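Local coordinates for pesticidal crystal protein CRY4AA (Bacillus thuringiensis, PDB 2C9K) that kills mosquito larvae by binding midgut epithelial cells and causing their colloid-osmotic lysis, through a three-domain toxin core whose helical domain forms pores in this family, at residues Phe50-Lys55 / Ile137-Ser142; Asn56-Lys60 / Asn206-Thr210; Asn215-Asn219 / Tyr274-Asp278; Leu267-Glu271 / Ser361-Tyr366; Gln282-Arg288 / Ser435-Leu440. All coordinates share one frame. Residue numbers count along the deposited sequence, not the author numbering.

Contact 1. Residues Phe50-Lys55 / Ile137-Ser142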
# COMPACT_ATOMS: atom_id res chain seq x y z
N PHE A 50 -1.60 6.74 -18.16
CA PHE A 50 -0.85 6.83 -16.91
C PHE A 50 -0.18 8.20 -16.80
O PHE A 50 -0.25 8.84 -15.75
CB PHE A 50 0.23 5.73 -16.83
CG PHE A 50 -0.32 4.35 -16.51
CD1 PHE A 50 0.55 3.32 -16.17
CD2 PHE A 50 -1.69 4.08 -16.59
CE1 PHE A 50 0.07 2.04 -15.91
CE2 PHE A 50 -2.18 2.81 -16.33
CZ PHE A 50 -1.30 1.78 -15.99
N ILE A 51 0.44 8.65 -17.88
CA ILE A 51 1.12 9.95 -17.88
C ILE A 51 0.15 11.12 -17.86
O ILE A 51 0.33 12.08 -17.10
CB ILE A 51 2.05 10.09 -19.11
CG1 ILE A 51 3.07 8.95 -19.13
CG2 ILE A 51 2.79 11.41 -19.04
CD1 ILE A 51 4.04 9.05 -20.27
N THR A 52 -0.89 11.06 -18.68
CA THR A 52 -1.86 12.13 -18.72
C THR A 52 -2.52 12.31 -17.36
O THR A 52 -2.67 13.43 -16.88
CB THR A 52 -2.93 11.85 -19.78
OG1 THR A 52 -2.30 11.76 -21.06
CG2 THR A 52 -3.96 12.96 -19.81
N GLN A 53 -2.91 11.21 -16.74
CA GLN A 53 -3.57 11.28 -15.44
C GLN A 53 -2.66 11.90 -14.38
O GLN A 53 -3.11 12.71 -13.57
CB GLN A 53 -4.04 9.89 -14.98
CG GLN A 53 -4.95 9.96 -13.75
CD GLN A 53 -5.49 8.61 -13.31
OE1 GLN A 53 -6.29 8.53 -12.38
NE2 GLN A 53 -5.03 7.55 -13.96
N THR A 54 -1.39 11.53 -14.39
CA THR A 54 -0.46 12.09 -13.42
C THR A 54 -0.32 13.59 -13.66
O THR A 54 -0.41 14.39 -12.73
CB THR A 54 0.91 11.42 -13.54
OG1 THR A 54 0.82 10.08 -13.04
CG2 THR A 54 1.96 12.19 -12.74
N LYS A 55 -0.11 13.95 -14.93
CA LYS A 55 0.05 15.34 -15.35
C LYS A 55 -1.20 16.16 -15.05
O LYS A 55 -1.13 17.38 -14.86
CB LYS A 55 0.34 15.38 -16.85
CG LYS A 55 0.54 16.77 -17.43
CD LYS A 55 0.23 16.77 -18.92
CE LYS A 55 1.12 17.71 -19.70
NZ LYS A 55 2.54 17.22 -19.78
N ILE A 137 8.87 12.14 -13.28
CA ILE A 137 7.94 11.80 -12.22
C ILE A 137 6.60 11.57 -12.91
O ILE A 137 5.73 10.85 -12.41
CB ILE A 137 7.77 12.93 -11.19
CG1 ILE A 137 6.91 14.03 -11.77
CG2 ILE A 137 9.11 13.48 -10.78
CD1 ILE A 137 6.22 14.81 -10.71
N LEU A 138 6.44 12.21 -14.07
CA LEU A 138 5.22 12.13 -14.86
C LEU A 138 5.17 10.79 -15.60
O LEU A 138 4.12 10.38 -16.08
CB LEU A 138 5.18 13.29 -15.85
CG LEU A 138 3.81 13.88 -16.19
CD1 LEU A 138 3.15 14.37 -14.90
CD2 LEU A 138 3.94 15.03 -17.18
N VAL A 139 6.31 10.12 -15.69
CA VAL A 139 6.40 8.84 -16.38
C VAL A 139 6.69 7.72 -15.37
O VAL A 139 6.71 6.54 -15.73
CB VAL A 139 7.53 8.89 -17.45
CG1 VAL A 139 7.66 7.56 -18.14
CG2 VAL A 139 7.23 9.95 -18.48
N LEU A 140 6.89 8.10 -14.11
CA LEU A 140 7.19 7.14 -13.05
C LEU A 140 6.25 5.95 -12.99
O LEU A 140 6.69 4.82 -12.85
CB LEU A 140 7.21 7.84 -11.68
CG LEU A 140 7.50 6.92 -10.48
CD1 LEU A 140 8.89 6.32 -10.62
CD2 LEU A 140 7.39 7.70 -9.19
N SER A 141 4.95 6.19 -13.09
CA SER A 141 4.01 5.07 -13.01
C SER A 141 4.24 4.06 -14.14
O SER A 141 4.13 2.86 -13.93
CB SER A 141 2.56 5.57 -13.00
OG SER A 141 2.13 6.04 -14.26
N SER A 142 4.56 4.54 -15.34
CA SER A 142 4.83 3.64 -16.46
C SER A 142 6.19 2.98 -16.21
O SER A 142 6.40 1.80 -16.51
CB SER A 142 4.88 4.44 -17.77
OG SER A 142 3.67 5.17 -17.95
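Ile137, the last residue of helix 129-137, opens the second segment and touches residues 50-55 only lightly; its carbonyl O lies 4.0 Å from Thr54 CG2. Leu138, in the bend, is the most extensively covered residue of the contact. Its CD1 reaches 3.3 Å from both Thr54 CG2 and Lys55 CA, while its O accepts a CA-H...O contact from Ile51 CA (3.5 Å). The branched apolar end of leucine suits this place, because it comes nearer the helix although CA-CB points sideways. Val139 CG2 adds an apolar contact with Ile51 CD1 at 3.8 Å. Once helix 140-164 has begun, Ser141 and Ser142 allow a close approach: Ser141 OG is 3.2 Å and Ser142 OG 3.7 Å from Phe50 CB, where bulkier residues would push the backbones apart. Thr54 can be buried because its OG1 hydrogen-bonds to Phe50 O (3.2 Å). The bend thus packs against helix 46-58 inside the helical domain, with helix 64-74 against Ile51 and Ser142, helix 5-16 beside Phe50 and Ser141, and helix 183-208 against Ile137.

Contact 2. Residues Asn56-Lys60 / Asn206-Thr210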
# COMPACT_ATOMS: atom_id res chain seq x y z
N ASN A 56 -2.36 15.50 -15.01
CA ASN A 56 -3.61 16.19 -14.73
C ASN A 56 -3.73 16.57 -13.28
O ASN A 56 -4.47 17.48 -12.93
CB ASN A 56 -4.81 15.33 -15.13
CG ASN A 56 -5.05 15.33 -16.64
OD1 ASN A 56 -5.03 16.38 -17.28
ND2 ASN A 56 -5.31 14.15 -17.20
N ILE A 57 -3.00 15.88 -12.41
CA ILE A 57 -3.06 16.20 -10.99
C ILE A 57 -2.00 17.25 -10.62
O ILE A 57 -2.23 18.11 -9.78
CB ILE A 57 -2.91 14.91 -10.13
CG1 ILE A 57 -1.47 14.71 -9.68
CG2 ILE A 57 -3.36 13.70 -10.93
CD1 ILE A 57 -1.20 15.27 -8.30
N ILE A 58 -0.84 17.17 -11.26
CA ILE A 58 0.23 18.13 -11.00
C ILE A 58 -0.01 19.41 -11.78
O ILE A 58 0.55 20.46 -11.48
CB ILE A 58 1.59 17.55 -11.39
CG1 ILE A 58 1.90 16.33 -10.52
CG2 ILE A 58 2.67 18.59 -11.22
CD1 ILE A 58 3.23 15.70 -10.80
N LYS A 59 -0.86 19.30 -12.80
CA LYS A 59 -1.24 20.40 -13.67
C LYS A 59 -0.11 21.30 -14.17
O LYS A 59 -0.26 22.52 -14.22
CB LYS A 59 -2.33 21.24 -12.99
CG LYS A 59 -3.58 20.44 -12.65
CD LYS A 59 -4.84 21.32 -12.58
CE LYS A 59 -4.74 22.42 -11.52
NZ LYS A 59 -5.90 23.37 -11.56
N LYS A 60 1.02 20.70 -14.52
CA LYS A 60 2.16 21.44 -15.07
C LYS A 60 2.23 21.00 -16.52
O LYS A 60 1.61 19.99 -16.89
CB LYS A 60 3.45 21.08 -14.34
CG LYS A 60 4.68 21.82 -14.84
CD LYS A 60 5.85 21.70 -13.87
CE LYS A 60 7.03 22.57 -14.29
NZ LYS A 60 8.07 22.65 -13.22
N ASN A 206 7.71 16.58 -3.46
CA ASN A 206 8.37 17.85 -3.17
C ASN A 206 8.05 18.91 -4.21
O ASN A 206 8.06 20.10 -3.91
CB ASN A 206 9.88 17.64 -3.07
CG ASN A 206 10.63 18.94 -2.96
OD1 ASN A 206 11.04 19.53 -3.97
ND2 ASN A 206 10.82 19.42 -1.73
N LEU A 207 7.76 18.48 -5.43
CA LEU A 207 7.41 19.43 -6.47
C LEU A 207 6.11 20.12 -6.03
O LEU A 207 6.04 21.34 -5.93
CB LEU A 207 7.18 18.71 -7.80
CG LEU A 207 6.64 19.56 -8.95
CD1 LEU A 207 7.61 20.69 -9.25
CD2 LEU A 207 6.40 18.70 -10.18
N ILE A 208 5.09 19.31 -5.76
CA ILE A 208 3.81 19.85 -5.34
C ILE A 208 3.92 20.71 -4.09
O ILE A 208 3.44 21.83 -4.06
CB ILE A 208 2.79 18.71 -5.07
CG1 ILE A 208 2.56 17.91 -6.35
CG2 ILE A 208 1.49 19.29 -4.54
CD1 ILE A 208 1.58 16.78 -6.21
N LYS A 209 4.59 20.18 -3.07
CA LYS A 209 4.74 20.88 -1.80
C LYS A 209 5.60 22.13 -1.92
O LYS A 209 5.78 22.87 -0.95
CB LYS A 209 5.34 19.94 -0.76
CG LYS A 209 5.24 20.42 0.67
CD LYS A 209 5.79 19.36 1.61
CE LYS A 209 5.64 19.76 3.07
NZ LYS A 209 6.16 18.69 3.97
N THR A 210 6.11 22.37 -3.12
CA THR A 210 6.97 23.51 -3.37
C THR A 210 6.34 24.53 -4.32
O THR A 210 6.74 25.68 -4.35
CB THR A 210 8.32 23.02 -3.95
OG1 THR A 210 9.28 22.90 -2.89
CG2 THR A 210 8.84 23.94 -5.04
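Four branched aliphatic residues carry this small contact between the C-terminal ends of helices 46-58 and 183-208. Ile58 and Ile208 both adopt the m,t rotamer usual for isoleucine in a helix, which extends CD1 away from the backbone; Ile208 CD1 thereby comes within 4.3 Å of Ile58 CG1 and 3.8 Å of Ile57 CD1. Ile57 is less relaxed, with chi1 at 96° and chi2 at 95°, both between wells, yet this brings the end of its sideways-pointing side chain close to Ile208. Leu207, in the t,p rotamer common for helical leucine, places CD2 3.9 Å from Ile58 CG2. Lys60 is all-trans, so its aliphatic chain stretches out until NZ lies 4.5 Å from Leu207 CD1, a loose approach at the rim that suits a long side chain with a charged end. Lys59 leaves the helix with positive phi (45°), turning the chain so that Lys60 points toward the other helix. Helix 129-137 packs on Ile58 and Leu207, helix 222-240 on Ile57 and Ile208. Aliphatic packing of helix ends between further helices is characteristic of an all-helical bundle, here the N-terminal, pore-forming domain of the delta-endotoxins.

Contact 3. Residues Asn215-Asn219 / Tyr274-Asp278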
# COMPACT_ATOMS: atom_id res chain seq x y z
N ASN A 215 -4.60 29.14 -7.99
CA ASN A 215 -5.99 29.00 -7.56
C ASN A 215 -6.17 29.26 -6.06
O ASN A 215 -7.21 29.75 -5.64
CB ASN A 215 -6.52 27.60 -7.87
CG ASN A 215 -6.55 27.31 -9.34
OD1 ASN A 215 -6.75 26.17 -9.76
ND2 ASN A 215 -6.36 28.35 -10.15
N LEU A 216 -5.15 28.92 -5.27
CA LEU A 216 -5.21 29.10 -3.83
C LEU A 216 -4.54 30.41 -3.40
O LEU A 216 -4.28 30.63 -2.22
CB LEU A 216 -4.53 27.92 -3.14
CG LEU A 216 -5.10 26.55 -3.48
CD1 LEU A 216 -4.37 25.50 -2.67
CD2 LEU A 216 -6.59 26.51 -3.18
N ASP A 217 -4.28 31.27 -4.38
CA ASP A 217 -3.64 32.55 -4.15
C ASP A 217 -2.22 32.41 -3.62
O ASP A 217 -1.74 33.25 -2.87
CB ASP A 217 -4.48 33.42 -3.23
CG ASP A 217 -5.64 34.08 -3.95
OD1 ASP A 217 -5.39 34.81 -4.95
OD2 ASP A 217 -6.80 33.86 -3.55
N GLY A 218 -1.57 31.32 -4.01
CA GLY A 218 -0.21 31.07 -3.61
C GLY A 218 0.03 29.95 -2.61
O GLY A 218 1.14 29.44 -2.51
N ASN A 219 -1.00 29.54 -1.89
CA ASN A 219 -0.79 28.50 -0.89
C ASN A 219 -0.37 27.19 -1.54
O ASN A 219 -0.62 26.97 -2.72
CB ASN A 219 -2.07 28.29 -0.06
CG ASN A 219 -1.80 27.54 1.23
OD1 ASN A 219 -0.65 27.29 1.58
ND2 ASN A 219 -2.86 27.17 1.94
N TYR A 274 -10.35 25.95 4.67
CA TYR A 274 -9.15 25.27 5.14
C TYR A 274 -8.04 25.12 4.11
O TYR A 274 -6.88 24.88 4.47
CB TYR A 274 -9.54 23.90 5.71
CG TYR A 274 -10.69 24.01 6.66
CD1 TYR A 274 -11.98 23.64 6.27
CD2 TYR A 274 -10.53 24.59 7.92
CE1 TYR A 274 -13.07 23.85 7.11
CE2 TYR A 274 -11.61 24.79 8.77
CZ TYR A 274 -12.88 24.42 8.35
OH TYR A 274 -13.97 24.63 9.17
N LYS A 275 -8.37 25.27 2.84
CA LYS A 275 -7.36 25.15 1.80
C LYS A 275 -6.38 26.32 1.86
O LYS A 275 -5.32 26.27 1.24
CB LYS A 275 -8.02 25.08 0.42
CG LYS A 275 -9.02 26.20 0.16
CD LYS A 275 -9.69 26.04 -1.19
CE LYS A 275 -10.51 27.27 -1.53
NZ LYS A 275 -11.27 27.10 -2.80
N TYR A 276 -6.73 27.36 2.61
CA TYR A 276 -5.88 28.55 2.73
C TYR A 276 -4.97 28.52 3.95
O TYR A 276 -4.13 29.39 4.12
CB TYR A 276 -6.75 29.82 2.76
CG TYR A 276 -7.52 30.09 1.49
CD1 TYR A 276 -8.90 30.24 1.51
CD2 TYR A 276 -6.86 30.20 0.26
CE1 TYR A 276 -9.62 30.49 0.34
CE2 TYR A 276 -7.57 30.45 -0.92
CZ TYR A 276 -8.95 30.59 -0.86
OH TYR A 276 -9.67 30.80 -2.00
N TYR A 277 -5.15 27.51 4.79
CA TYR A 277 -4.34 27.34 5.98
C TYR A 277 -3.04 26.64 5.61
O TYR A 277 -2.89 26.14 4.49
CB TYR A 277 -5.07 26.51 7.02
CG TYR A 277 -6.12 27.27 7.78
CD1 TYR A 277 -7.20 27.86 7.12
CD2 TYR A 277 -6.03 27.42 9.16
CE1 TYR A 277 -8.16 28.58 7.82
CE2 TYR A 277 -6.99 28.13 9.87
CZ TYR A 277 -8.04 28.71 9.19
OH TYR A 277 -8.99 29.40 9.89
N ASP A 278 -2.13 26.58 6.57
CA ASP A 278 -0.83 25.95 6.39
C ASP A 278 -0.95 24.50 5.94
O ASP A 278 -1.88 23.79 6.34
CB ASP A 278 -0.04 26.02 7.69
CG ASP A 278 1.42 25.64 7.50
OD1 ASP A 278 2.14 26.42 6.83
OD2 ASP A 278 1.83 24.58 8.01
O HOH W 1 -8.33 31.81 -3.76
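This is a polar loop-to-loop contact at the surface, joining the N-terminal helical domain to the middle domain. Residues Asn215-Asn219 belong to the connection between helices 183-208 and 222-240; residues Tyr274-Asp278 lead into helix 279-286, with Asp278 at its N-cap position. A type I' turn from Leu216 to Asn219 shapes the first loop. Asp217 and Gly218 occupy its corners with positive phi, and at Gly218 (phi 109°) a CB would collide with the preceding carbonyl oxygen, so glycine fits well. The turn presents Asn219, whose ND2 donates to Lys275 O (2.7 Å) and to Tyr277 O (2.8 Å); a short amide with two hydrogens suits two carbonyls that the 3-10 turn and its exit bring close together. Beside it, Leu216 CD2 packs on Lys275 CD at 3.7 Å, using the aliphatic part of a lysine whose NZ bonds to Glu270 O. Leu216 O lies near the ring plane of Tyr276, 3.5 Å from CE2. One water accepts from Tyr276 OH (2.4 Å) and donates to Asn215 O (3.0 Å) and Asp217 OD2 (2.6 Å). This domain junction is thus held by hydrogen bonds to backbone carbonyls and one water, with no salt bridge between the two segments.

Contact 4. Residues Leu267-Glu271 / Ser361-Tyr366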
# COMPACT_ATOMS: atom_id res chain seq x y z
N LEU A 267 -13.35 15.13 0.97
CA LEU A 267 -14.63 15.74 0.64
C LEU A 267 -14.70 17.17 1.15
O LEU A 267 -14.25 17.46 2.27
CB LEU A 267 -15.77 14.92 1.26
CG LEU A 267 -17.17 15.54 1.33
CD1 LEU A 267 -17.74 15.77 -0.07
CD2 LEU A 267 -18.08 14.61 2.12
N ASN A 268 -15.28 18.04 0.32
CA ASN A 268 -15.47 19.47 0.60
C ASN A 268 -14.22 20.32 0.68
O ASN A 268 -14.19 21.34 1.37
CB ASN A 268 -16.28 19.66 1.88
CG ASN A 268 -17.72 19.26 1.73
OD1 ASN A 268 -18.28 19.27 0.62
ND2 ASN A 268 -18.36 18.91 2.83
N PHE A 269 -13.18 19.90 -0.03
CA PHE A 269 -11.93 20.64 -0.02
C PHE A 269 -12.07 22.01 -0.66
O PHE A 269 -11.72 23.04 -0.07
CB PHE A 269 -10.86 19.87 -0.78
CG PHE A 269 -9.59 20.64 -0.96
CD1 PHE A 269 -8.72 20.81 0.12
CD2 PHE A 269 -9.30 21.26 -2.16
CE1 PHE A 269 -7.58 21.61 -0.02
CE2 PHE A 269 -8.16 22.05 -2.30
CZ PHE A 269 -7.30 22.23 -1.23
N GLU A 270 -12.57 22.03 -1.89
CA GLU A 270 -12.72 23.26 -2.65
C GLU A 270 -13.71 24.27 -2.10
O GLU A 270 -13.49 25.46 -2.22
CB GLU A 270 -13.04 22.92 -4.11
CG GLU A 270 -12.02 21.97 -4.75
CD GLU A 270 -12.37 20.47 -4.58
OE1 GLU A 270 -12.84 20.06 -3.49
OE2 GLU A 270 -12.17 19.71 -5.56
N GLU A 271 -14.80 23.82 -1.49
CA GLU A 271 -15.78 24.77 -0.98
C GLU A 271 -15.64 25.13 0.48
O GLU A 271 -16.54 25.71 1.08
CB GLU A 271 -17.20 24.26 -1.27
CG GLU A 271 -17.53 24.35 -2.75
CD GLU A 271 -19.02 24.28 -3.03
OE1 GLU A 271 -19.42 24.52 -4.19
OE2 GLU A 271 -19.80 23.98 -2.08
N SER A 361 -23.92 15.21 0.93
CA SER A 361 -23.63 16.29 1.85
C SER A 361 -24.27 17.59 1.36
O SER A 361 -24.64 17.71 0.19
CB SER A 361 -22.12 16.47 1.97
OG SER A 361 -21.53 16.53 0.68
N LEU A 362 -24.41 18.56 2.27
CA LEU A 362 -24.99 19.84 1.91
C LEU A 362 -24.02 20.61 1.03
O LEU A 362 -22.81 20.53 1.23
CB LEU A 362 -25.33 20.63 3.18
CG LEU A 362 -26.36 19.94 4.08
CD1 LEU A 362 -26.64 20.79 5.30
CD2 LEU A 362 -27.65 19.72 3.31
N ASP A 363 -24.54 21.33 0.05
CA ASP A 363 -23.71 22.09 -0.87
C ASP A 363 -23.79 23.58 -0.57
O ASP A 363 -24.64 24.30 -1.10
CB ASP A 363 -24.15 21.81 -2.31
CG ASP A 363 -23.52 22.75 -3.31
OD1 ASP A 363 -22.34 23.13 -3.13
OD2 ASP A 363 -24.21 23.11 -4.29
N ASN A 364 -22.88 24.04 0.29
CA ASN A 364 -22.81 25.43 0.73
C ASN A 364 -22.68 26.49 -0.36
O ASN A 364 -22.73 27.68 -0.07
CB ASN A 364 -21.67 25.61 1.73
CG ASN A 364 -20.33 25.16 1.18
OD1 ASN A 364 -19.31 25.79 1.43
ND2 ASN A 364 -20.33 24.07 0.42
N LYS A 365 -22.50 26.07 -1.60
CA LYS A 365 -22.38 27.04 -2.69
C LYS A 365 -21.28 28.04 -2.35
O LYS A 365 -21.49 29.25 -2.41
CB LYS A 365 -23.69 27.80 -2.88
CG LYS A 365 -24.92 26.94 -3.08
CD LYS A 365 -24.92 26.27 -4.44
CE LYS A 365 -26.26 25.61 -4.70
NZ LYS A 365 -27.39 26.58 -4.58
N TYR A 366 -20.11 27.52 -1.98
CA TYR A 366 -18.95 28.34 -1.63
C TYR A 366 -19.23 29.43 -0.61
O TYR A 366 -18.55 30.46 -0.61
CB TYR A 366 -18.34 28.99 -2.88
CG TYR A 366 -17.74 28.00 -3.86
CD1 TYR A 366 -18.54 27.38 -4.82
CD2 TYR A 366 -16.39 27.67 -3.81
CE1 TYR A 366 -18.01 26.46 -5.70
CE2 TYR A 366 -15.84 26.74 -4.69
CZ TYR A 366 -16.66 26.14 -5.64
OH TYR A 366 -16.15 25.22 -6.53
O HOH W 2 -20.76 18.88 0.17
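The two segments both leave the ends of strands and come together farther on as irregular loops. Leu267 ends strand 262-267, and Asn268 at once turns the chain with positive phi (68°), a conformation that asparagine tolerates well. Ser361 and Leu362 end strand 353-362, after which Lys365 and Tyr366 also have positive phi. The nearest CA atoms are those of Glu271 and Tyr366, 4.8 Å apart. Near the strand ends, Leu267 CD1 lies 3.9 Å from Ser361 OG, and a water joins the segments: it donates to Asn268 OD1 (2.6 Å) and Leu362 O (2.8 Å) and accepts from Ser361 OG (2.5 Å). Small polar side chains suit such a bridge, and Asn268 ND2 is bonded to Asn371 O and Gln449 O. Farther along, Glu271 is the most extensively covered residue. Its CG stands 3.4 Å from the centroid of the Tyr366 ring, almost on the ring normal, in a CH-pi contact that uses the methylene part of the side chain. Glu271 OE2 is only 2.9 Å from Asp363 OD1; two carboxylates this close would repel if both were charged, so the pair cannot count as a stabilising bond. Asp363 OD1 also receives a weak hydrogen bond from Lys365 N (3.3 Å). The contact joins loops at the strand ends of two different antiparallel sheets, which fits the three-sheet beta-prism of the middle domain.

Contact 5. Residues Gln282-Arg288 / Ser435-Leu440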
# COMPACT_ATOMS: atom_id res chain seq x y z
N GLN A 282 -3.19 21.12 7.73
CA GLN A 282 -4.20 20.28 7.10
C GLN A 282 -3.78 18.82 7.21
O GLN A 282 -4.58 17.95 7.55
CB GLN A 282 -4.36 20.67 5.63
CG GLN A 282 -5.06 21.99 5.43
CD GLN A 282 -4.87 22.55 4.05
OE1 GLN A 282 -3.96 23.34 3.81
NE2 GLN A 282 -5.73 22.14 3.12
N GLU A 283 -2.50 18.56 6.93
CA GLU A 283 -1.97 17.21 7.01
C GLU A 283 -2.19 16.62 8.40
O GLU A 283 -2.68 15.51 8.55
CB GLU A 283 -0.47 17.21 6.70
CG GLU A 283 0.16 15.83 6.74
CD GLU A 283 -0.27 14.96 5.60
OE1 GLU A 283 -1.31 15.27 4.97
OE2 GLU A 283 0.41 13.95 5.33
N ASP A 284 -1.81 17.39 9.42
CA ASP A 284 -1.97 16.94 10.79
C ASP A 284 -3.41 16.60 11.13
O ASP A 284 -3.67 15.57 11.76
CB ASP A 284 -1.50 18.00 11.78
CG ASP A 284 0.01 18.11 11.85
OD1 ASP A 284 0.69 17.23 11.28
OD2 ASP A 284 0.50 19.07 12.48
N SER A 285 -4.34 17.44 10.70
CA SER A 285 -5.73 17.19 11.04
C SER A 285 -6.58 16.37 10.09
O SER A 285 -7.71 16.05 10.41
CB SER A 285 -6.44 18.52 11.33
OG SER A 285 -6.44 19.36 10.20
N LEU A 286 -6.06 16.03 8.92
CA LEU A 286 -6.85 15.23 7.99
C LEU A 286 -6.35 13.80 7.78
O LEU A 286 -7.04 12.98 7.17
CB LEU A 286 -6.97 15.95 6.63
CG LEU A 286 -7.95 17.13 6.59
CD1 LEU A 286 -7.69 18.02 5.38
CD2 LEU A 286 -9.37 16.60 6.58
N THR A 287 -5.16 13.49 8.29
CA THR A 287 -4.61 12.15 8.14
C THR A 287 -4.27 11.57 9.51
O THR A 287 -4.41 12.26 10.51
CB THR A 287 -3.36 12.17 7.23
OG1 THR A 287 -2.38 13.08 7.76
CG2 THR A 287 -3.74 12.60 5.82
N ARG A 288 -3.84 10.32 9.57
CA ARG A 288 -3.53 9.72 10.86
C ARG A 288 -2.04 9.53 11.08
O ARG A 288 -1.33 9.11 10.18
CB ARG A 288 -4.25 8.37 11.01
CG ARG A 288 -5.77 8.47 10.94
CD ARG A 288 -6.44 7.12 10.84
NE ARG A 288 -6.27 6.30 12.03
CZ ARG A 288 -6.48 4.99 12.07
NH1 ARG A 288 -6.87 4.35 10.98
NH2 ARG A 288 -6.28 4.32 13.19
N SER A 435 -11.23 2.44 6.60
CA SER A 435 -10.54 2.20 7.85
C SER A 435 -10.71 3.30 8.88
O SER A 435 -10.48 3.07 10.06
CB SER A 435 -9.05 1.98 7.59
OG SER A 435 -8.44 3.16 7.11
N PHE A 436 -11.15 4.47 8.44
CA PHE A 436 -11.30 5.61 9.34
C PHE A 436 -11.89 6.83 8.60
O PHE A 436 -11.78 6.94 7.38
CB PHE A 436 -9.92 6.00 9.86
CG PHE A 436 -9.92 6.63 11.22
CD1 PHE A 436 -10.08 5.85 12.36
CD2 PHE A 436 -9.69 8.00 11.36
CE1 PHE A 436 -10.01 6.42 13.63
CE2 PHE A 436 -9.62 8.57 12.63
CZ PHE A 436 -9.77 7.78 13.76
N ILE A 437 -12.50 7.74 9.36
CA ILE A 437 -13.05 8.97 8.78
C ILE A 437 -12.72 10.15 9.70
O ILE A 437 -13.30 10.27 10.76
CB ILE A 437 -14.58 8.92 8.63
CG1 ILE A 437 -14.97 7.88 7.57
CG2 ILE A 437 -15.09 10.28 8.21
CD1 ILE A 437 -16.47 7.81 7.32
N LYS A 438 -11.78 11.00 9.28
CA LYS A 438 -11.39 12.17 10.07
C LYS A 438 -12.11 13.38 9.53
O LYS A 438 -12.69 13.33 8.45
CB LYS A 438 -9.87 12.41 10.01
CG LYS A 438 -9.08 11.70 11.08
CD LYS A 438 -7.59 11.82 10.88
CE LYS A 438 -7.09 13.23 11.14
NZ LYS A 438 -7.02 13.60 12.58
N SER A 439 -12.04 14.48 10.26
CA SER A 439 -12.72 15.70 9.83
C SER A 439 -12.02 16.95 10.37
O SER A 439 -11.57 16.96 11.51
CB SER A 439 -14.16 15.65 10.31
OG SER A 439 -15.01 16.40 9.47
N LEU A 440 -11.92 17.98 9.53
CA LEU A 440 -11.32 19.25 9.92
C LEU A 440 -12.45 20.27 9.96
O LEU A 440 -13.14 20.48 8.96
CB LEU A 440 -10.25 19.70 8.93
CG LEU A 440 -9.77 21.17 8.94
CD1 LEU A 440 -9.43 21.62 10.35
CD2 LEU A 440 -8.55 21.32 8.04
O HOH W 3 -8.77 16.83 12.99
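In the beta-prism middle domain of this three-domain toxin, helix 279-286 lies across edge strand 432-440 of a three-stranded antiparallel sheet, the local axes 7.9 Å apart and at 137°. The apolar pair is at the helix: Leu286 CD2 meets Leu440 CB at 4.0 Å. Leucines suit this covered face. Leu440 CD2 also lies 3.6 Å from Ser285 OG, whose hydrogen bond goes to Tyr281 O in its own helix; a small serine lets helix and strand approach. The aromatic and cationic part follows the helix, where the flat guanidinium of Arg288 stacks on the ring of Phe436, planes 16° apart, in a cation-pi contact with CZ 4.0 Å from the centroid; Arg288 CD adds a CH-pi contact. Arg288 NH1 is also in a salt bridge with Glu262. Lys438 runs its long chain toward the C-terminal end of the helix, with CD 3.8 Å from Arg288 CG and CE packed against the carbonyls there. Polar bridging is left to a water that donates to Ser285 O at 2.9 Å and to Ser439 O at 3.2 Å.

Overall arrangement
Contacts 1 and 2 lie in the N-terminal helical domain, 12 Å apart between centres; they share helix 46-58, touch through Ile137 and Ile58, and alternate along the chain. Contact 3 joins this domain to the middle one, its centre 14 Å from that of contact 2, with a weak hydrogen bond from Lys59 to Asn215 between them. Contacts 4 and 5 belong to the middle domain, their centres about 17 Å apart, and interleave in sequence, as do contacts 3 and 4. Lys275 ties contact 3 to Glu270 of contact 4, and Leu440 of contact 5 packs on Tyr274 of contact 3. The helical domain is thus joined to the beta-prism through the 215-219/274-278 loops.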